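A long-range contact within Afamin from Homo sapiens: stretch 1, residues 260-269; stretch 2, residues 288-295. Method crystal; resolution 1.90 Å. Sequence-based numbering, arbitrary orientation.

Stretch 1 (260-269) TSKVMNHICS
Stretch 2 288-295: ERGQCIIN

Residues 260-268 and 288-295 form two α-helices whose axes cross at 63°, 9.8 Å apart at closest approach, with M264 and G290 in register (CA to CA 5.9 Å). No hydrogen bond links them; the 371 Å² buried between them rests on packing. Regular i to i+4 bonds hold stretch 1 from M264 N to T260 O (3.1 Å) through S269 N to N265 O (2.7 Å), S269 itself lying beyond the helix. T260 (m) points toward stretch 2 without touching it. S261 (t) meets the arginine end, its CA 3.9 Å from R289 NH1, while K262 (all t) points away.

M264 (m, m, t) is the knob, set among R289, G290, I293 and I294. Its CE lies 3.4 Å from G290 O and 4.0 Å from I294 CG1, its SD 3.8 Å from I293 CD1. G290 makes this possible: an ideal CB there would fall 2.9 Å from M264 CG, a clash. R289, with chi1 146° and chi2 -103°, brings its guanidinium back so that M264 CB covers one face, 3.7 Å from R289 NH1. N265 (m) places OD1 near the guanidinium plane, 4.1 Å from R289 NH1. I267 (m, t) sets CD1 4.1 Å from I293 CG2, and C268 (m) closes the contact with SG 3.8 Å from I293 CD1, I293 being m, t.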

# COMPACT_ATOMS: atom_id res chain seq x y z
N THR A 260 11.55 12.76 6.65
CA THR A 260 11.67 12.59 5.21
C THR A 260 12.73 13.59 4.65
O THR A 260 13.62 13.20 3.92
CB THR A 260 10.31 12.79 4.52
OG1 THR A 260 9.39 11.78 4.97
CG2 THR A 260 10.43 12.71 2.98
N SER A 261 12.64 14.85 5.07
CA SER A 261 13.62 15.85 4.66
C SER A 261 15.06 15.47 5.09
O SER A 261 16.01 15.58 4.31
CB SER A 261 13.22 17.23 5.19
OG SER A 261 14.28 18.12 5.01
N LYS A 262 15.21 14.96 6.29
CA LYS A 262 16.52 14.43 6.72
C LYS A 262 17.07 13.33 5.79
O LYS A 262 18.24 13.35 5.43
CB LYS A 262 16.43 13.92 8.16
CG LYS A 262 17.76 13.50 8.79
CD LYS A 262 17.59 13.16 10.26
CE LYS A 262 18.93 13.00 10.97
NZ LYS A 262 18.80 12.43 12.35
N VAL A 263 16.24 12.34 5.43
CA VAL A 263 16.66 11.27 4.55
C VAL A 263 17.14 11.86 3.17
O VAL A 263 18.24 11.51 2.69
CB VAL A 263 15.55 10.20 4.40
CG1 VAL A 263 15.81 9.26 3.25
CG2 VAL A 263 15.38 9.38 5.69
N MET A 264 16.36 12.78 2.61
CA MET A 264 16.67 13.34 1.29
C MET A 264 17.95 14.17 1.33
O MET A 264 18.82 14.04 0.45
CB MET A 264 15.48 14.15 0.76
CG MET A 264 14.22 13.32 0.62
SD MET A 264 14.52 11.75 -0.21
CE MET A 264 12.94 10.94 -0.04
N ASN A 265 18.09 14.96 2.39
CA ASN A 265 19.32 15.68 2.67
C ASN A 265 20.53 14.76 2.87
O ASN A 265 21.59 15.04 2.32
CB ASN A 265 19.15 16.65 3.84
CG ASN A 265 18.16 17.80 3.51
OD1 ASN A 265 17.70 17.97 2.35
ND2 ASN A 265 17.80 18.59 4.54
N HIS A 266 20.38 13.69 3.64
CA HIS A 266 21.43 12.64 3.76
C HIS A 266 21.85 12.08 2.37
O HIS A 266 23.02 12.06 2.02
CB HIS A 266 20.96 11.51 4.67
CG HIS A 266 22.01 10.54 5.09
ND1 HIS A 266 21.95 9.89 6.29
CD2 HIS A 266 23.15 10.12 4.49
CE1 HIS A 266 23.01 9.11 6.43
NE2 HIS A 266 23.75 9.23 5.34
N ILE A 267 20.88 11.65 1.59
CA ILE A 267 21.12 11.18 0.23
C ILE A 267 21.84 12.27 -0.61
O ILE A 267 22.96 12.05 -1.07
CB ILE A 267 19.80 10.75 -0.42
CG1 ILE A 267 19.29 9.46 0.26
CG2 ILE A 267 19.92 10.51 -1.94
CD1 ILE A 267 17.91 9.02 -0.16
N CYS A 268 21.21 13.43 -0.75
CA CYS A 268 21.77 14.55 -1.54
C CYS A 268 23.12 15.08 -1.09
O CYS A 268 23.98 15.31 -1.94
CB CYS A 268 20.78 15.71 -1.59
SG CYS A 268 19.44 15.34 -2.70
N SER A 269 23.33 15.23 0.21
CA SER A 269 24.61 15.74 0.71
C SER A 269 25.78 14.75 0.55
O SER A 269 26.91 15.07 0.96
CB SER A 269 24.51 16.26 2.15
OG SER A 269 24.94 15.31 3.10
N GLU A 288 8.81 17.69 -3.29
CA GLU A 288 8.92 17.10 -4.63
C GLU A 288 10.29 16.45 -4.83
O GLU A 288 10.36 15.30 -5.26
CB GLU A 288 8.66 18.15 -5.72
CG GLU A 288 7.99 17.59 -6.97
CD GLU A 288 6.49 17.34 -6.80
OE1 GLU A 288 6.02 17.20 -5.64
OE2 GLU A 288 5.78 17.28 -7.82
N ARG A 289 11.36 17.18 -4.48
CA ARG A 289 12.77 16.68 -4.50
C ARG A 289 12.96 15.25 -3.91
O ARG A 289 13.91 14.57 -4.31
CB ARG A 289 13.74 17.77 -3.90
CG ARG A 289 15.00 17.34 -3.11
CD ARG A 289 14.83 17.50 -1.60
NE ARG A 289 13.52 17.00 -1.15
CZ ARG A 289 13.06 16.97 0.10
NH1 ARG A 289 13.80 17.45 1.11
NH2 ARG A 289 11.85 16.47 0.34
N GLY A 290 12.05 14.81 -3.04
CA GLY A 290 12.07 13.50 -2.41
C GLY A 290 11.10 12.47 -2.97
O GLY A 290 11.41 11.26 -3.01
N GLN A 291 9.90 12.91 -3.35
CA GLN A 291 9.00 12.05 -4.16
C GLN A 291 9.67 11.77 -5.55
O GLN A 291 9.43 10.72 -6.16
CB GLN A 291 7.59 12.66 -4.33
CG GLN A 291 6.63 12.71 -3.12
CD GLN A 291 6.57 11.47 -2.22
OE1 GLN A 291 5.64 10.67 -2.29
NE2 GLN A 291 7.55 11.35 -1.31
N CYS A 292 10.50 12.71 -6.01
CA CYS A 292 11.42 12.53 -7.14
C CYS A 292 12.45 11.42 -6.87
O CYS A 292 12.48 10.42 -7.61
CB CYS A 292 12.17 13.84 -7.43
SG CYS A 292 13.19 13.84 -8.93
N ILE A 293 13.27 11.59 -5.83
CA ILE A 293 14.32 10.62 -5.48
C ILE A 293 13.73 9.24 -5.39
O ILE A 293 14.32 8.30 -5.92
CB ILE A 293 15.09 10.99 -4.17
CG1 ILE A 293 16.11 12.10 -4.45
CG2 ILE A 293 15.84 9.79 -3.57
CD1 ILE A 293 16.60 12.84 -3.21
N ILE A 294 12.54 9.12 -4.79
CA ILE A 294 11.85 7.82 -4.68
C ILE A 294 11.48 7.24 -6.07
O ILE A 294 11.55 6.03 -6.27
CB ILE A 294 10.61 7.88 -3.74
CG1 ILE A 294 11.06 8.15 -2.29
CG2 ILE A 294 9.85 6.55 -3.74
CD1 ILE A 294 9.94 8.41 -1.30
N ASN A 295 11.12 8.11 -7.01
CA ASN A 295 10.79 7.71 -8.38
C ASN A 295 11.98 7.60 -9.34
O ASN A 295 11.81 7.05 -10.43
CB ASN A 295 9.74 8.66 -8.98
CG ASN A 295 8.33 8.36 -8.50
OD1 ASN A 295 7.57 7.67 -9.18
ND2 ASN A 295 8.00 8.84 -7.31